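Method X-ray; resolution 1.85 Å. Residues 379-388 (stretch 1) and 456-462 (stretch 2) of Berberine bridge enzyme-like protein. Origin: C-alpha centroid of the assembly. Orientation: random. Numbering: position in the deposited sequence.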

# COMPACT_ATOMS: atom_id res chain seq x y z
N ALA A 379 -28.02 5.02 9.41
CA ALA A 379 -28.52 5.28 8.07
C ALA A 379 -27.41 5.16 7.02
O ALA A 379 -27.65 4.65 5.92
CB ALA A 379 -29.16 6.66 8.00
N ALA A 380 -26.22 5.64 7.34
CA ALA A 380 -25.10 5.53 6.42
C ALA A 380 -24.72 4.06 6.23
O ALA A 380 -24.43 3.62 5.11
CB ALA A 380 -23.91 6.32 6.93
N ILE A 381 -24.72 3.31 7.32
CA ILE A 381 -24.33 1.91 7.28
C ILE A 381 -25.29 1.08 6.40
O ILE A 381 -24.85 0.22 5.62
CB ILE A 381 -24.26 1.30 8.70
CG1 ILE A 381 -23.20 2.04 9.52
CG2 ILE A 381 -23.91 -0.18 8.65
CD1 ILE A 381 -23.39 1.89 11.00
N GLN A 382 -26.58 1.35 6.51
CA GLN A 382 -27.56 0.62 5.73
C GLN A 382 -27.42 0.91 4.24
O GLN A 382 -27.56 0.02 3.41
CB GLN A 382 -28.98 0.95 6.19
CG GLN A 382 -29.20 0.63 7.66
CD GLN A 382 -30.60 0.97 8.12
OE1 GLN A 382 -31.33 0.10 8.60
NE2 GLN A 382 -30.98 2.24 7.98
N GLU A 383 -27.11 2.16 3.91
CA GLU A 383 -27.02 2.55 2.51
C GLU A 383 -25.82 1.93 1.81
O GLU A 383 -25.92 1.50 0.67
CB GLU A 383 -26.97 4.07 2.37
CG GLU A 383 -26.63 4.58 0.97
CD GLU A 383 -27.68 4.25 -0.08
OE1 GLU A 383 -28.79 3.80 0.26
OE2 GLU A 383 -27.38 4.46 -1.27
N ILE A 384 -24.68 1.90 2.49
CA ILE A 384 -23.49 1.36 1.85
C ILE A 384 -23.62 -0.16 1.76
O ILE A 384 -23.09 -0.77 0.84
CB ILE A 384 -22.18 1.80 2.58
CG1 ILE A 384 -22.12 1.27 4.00
CG2 ILE A 384 -22.05 3.33 2.57
CD1 ILE A 384 -20.79 1.57 4.67
N TRP A 385 -24.38 -0.75 2.68
CA TRP A 385 -24.78 -2.16 2.57
C TRP A 385 -25.64 -2.35 1.31
O TRP A 385 -25.44 -3.28 0.53
CB TRP A 385 -25.55 -2.61 3.82
CG TRP A 385 -25.99 -4.05 3.78
CD1 TRP A 385 -26.93 -4.60 2.95
CD2 TRP A 385 -25.53 -5.10 4.62
NE1 TRP A 385 -27.07 -5.94 3.23
CE2 TRP A 385 -26.22 -6.27 4.25
CE3 TRP A 385 -24.60 -5.17 5.66
CZ2 TRP A 385 -26.01 -7.49 4.87
CZ3 TRP A 385 -24.40 -6.38 6.28
CH2 TRP A 385 -25.10 -7.53 5.89
N ARG A 386 -26.62 -1.46 1.14
CA ARG A 386 -27.51 -1.51 0.00
C ARG A 386 -26.75 -1.44 -1.32
O ARG A 386 -27.07 -2.15 -2.26
CB ARG A 386 -28.54 -0.38 0.07
CG ARG A 386 -29.54 -0.41 -1.06
CD ARG A 386 -30.33 0.88 -1.13
NE ARG A 386 -29.54 1.96 -1.71
CZ ARG A 386 -29.28 2.08 -3.01
NH1 ARG A 386 -29.72 1.16 -3.86
NH2 ARG A 386 -28.57 3.10 -3.45
N ARG A 387 -25.74 -0.60 -1.40
CA ARG A 387 -25.04 -0.41 -2.66
C ARG A 387 -24.23 -1.66 -3.07
O ARG A 387 -23.98 -1.88 -4.24
CB ARG A 387 -24.16 0.84 -2.60
CG ARG A 387 -24.96 2.15 -2.77
CD ARG A 387 -24.24 3.34 -2.15
NE ARG A 387 -24.96 4.60 -2.29
CZ ARG A 387 -24.71 5.48 -3.25
NH1 ARG A 387 -25.40 6.61 -3.31
NH2 ARG A 387 -23.78 5.22 -4.15
N LEU A 388 -23.87 -2.49 -2.10
CA LEU A 388 -23.14 -3.71 -2.40
C LEU A 388 -24.03 -4.80 -3.02
O LEU A 388 -23.54 -5.76 -3.60
CB LEU A 388 -22.46 -4.25 -1.14
CG LEU A 388 -21.13 -3.58 -0.77
CD1 LEU A 388 -20.85 -3.76 0.69
CD2 LEU A 388 -20.00 -4.16 -1.60
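Stretch 2 (456-462) EFMTPYV

Residues 456-462 lie against a helical stretch, 379-388, of a helix that begins earlier in the chain, with 293 Å² buried between them, both sides summed. Stretch 2 enters as the tail of a helix, passes through a 3-10 segment at Thr459-Tyr461 and leaves as loop; Tyr461 N donates a backbone hydrogen bond to Met458 O (3.0 Å). Along the pair the register runs in opposite senses: the CA of Phe457 lies nearest that of Ile384 (8.5 Å), the CA of Met458 nearest that of Ala380 (7.6 Å). The principal bump is Phe457, chi1 t, whose side chain fits as a knob into the hole framed by Ala380, Glu383, Ile384 and Arg387. Glu383 CG lies over one face of its ring, 3.5 Å from Phe457 CZ, a CH-pi contact; Ala380 O meets the ring edge, 4.0 Å from Phe457 CE2, and Ile384 CG2 stands 4.0 Å from Phe457 CD2. Arg387 flanks the knob, its NH1 3.7 Å from Phe457 CB, which lies over one face of the guanidinium. Within stretch 1, Glu383 OE2 is salt-bridged to Arg387 NE (2.6 Å), linking two residues round the hole. Met458, m at all three chi angles, brings SD to 3.8 Å from Ile384 CG2. Tyr461 lies against Ala380, whose CB sits over one face of the ring, 3.9 Å from Tyr461 CE2. No hydrogen bond crosses; the contact is made by packing and CH-pi contacts.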

# COMPACT_ATOMS: atom_id res chain seq x y z
N GLU A 456 -18.86 9.49 -3.05
CA GLU A 456 -19.63 10.73 -3.01
C GLU A 456 -20.68 10.66 -1.89
O GLU A 456 -20.87 11.62 -1.15
CB GLU A 456 -20.30 11.02 -4.36
CG GLU A 456 -19.33 11.36 -5.48
CD GLU A 456 -18.39 12.50 -5.13
OE1 GLU A 456 -18.88 13.58 -4.75
OE2 GLU A 456 -17.15 12.31 -5.22
N PHE A 457 -21.33 9.51 -1.76
CA PHE A 457 -22.34 9.37 -0.74
C PHE A 457 -21.75 9.58 0.65
O PHE A 457 -22.39 10.18 1.52
CB PHE A 457 -23.03 8.00 -0.78
CG PHE A 457 -23.87 7.74 0.44
CD1 PHE A 457 -25.07 8.42 0.63
CD2 PHE A 457 -23.43 6.89 1.44
CE1 PHE A 457 -25.83 8.23 1.77
CE2 PHE A 457 -24.19 6.69 2.58
CZ PHE A 457 -25.40 7.37 2.75
N MET A 458 -20.52 9.11 0.85
CA MET A 458 -19.90 9.11 2.18
C MET A 458 -19.36 10.47 2.61
O MET A 458 -18.94 10.62 3.75
CB MET A 458 -18.78 8.07 2.23
CG MET A 458 -19.25 6.64 2.26
SD MET A 458 -20.03 6.23 3.84
CE MET A 458 -18.64 6.38 4.95
N THR A 459 -19.37 11.45 1.71
CA THR A 459 -18.80 12.78 1.96
C THR A 459 -19.17 13.39 3.34
O THR A 459 -18.27 13.73 4.11
CB THR A 459 -19.21 13.77 0.85
OG1 THR A 459 -18.80 13.26 -0.43
CG2 THR A 459 -18.57 15.14 1.09
N PRO A 460 -20.47 13.50 3.67
CA PRO A 460 -20.77 14.17 4.94
C PRO A 460 -20.32 13.44 6.20
O PRO A 460 -20.44 14.01 7.26
CB PRO A 460 -22.29 14.26 4.92
CG PRO A 460 -22.70 13.07 4.15
CD PRO A 460 -21.70 12.98 3.05
N TYR A 461 -19.83 12.21 6.08
CA TYR A 461 -19.59 11.37 7.25
C TYR A 461 -18.11 11.13 7.54
O TYR A 461 -17.76 10.60 8.60
CB TYR A 461 -20.30 10.02 7.06
CG TYR A 461 -21.74 10.12 6.62
CD1 TYR A 461 -22.69 10.72 7.45
CD2 TYR A 461 -22.17 9.59 5.40
CE1 TYR A 461 -24.01 10.80 7.07
CE2 TYR A 461 -23.51 9.68 5.01
CZ TYR A 461 -24.42 10.28 5.86
OH TYR A 461 -25.75 10.39 5.53
N VAL A 462 -17.25 11.51 6.60
CA VAL A 462 -15.82 11.30 6.76
C VAL A 462 -15.07 12.62 6.98
O VAL A 462 -15.69 13.70 7.05
CB VAL A 462 -15.23 10.54 5.55
CG1 VAL A 462 -15.93 9.19 5.39
CG2 VAL A 462 -15.34 11.38 4.28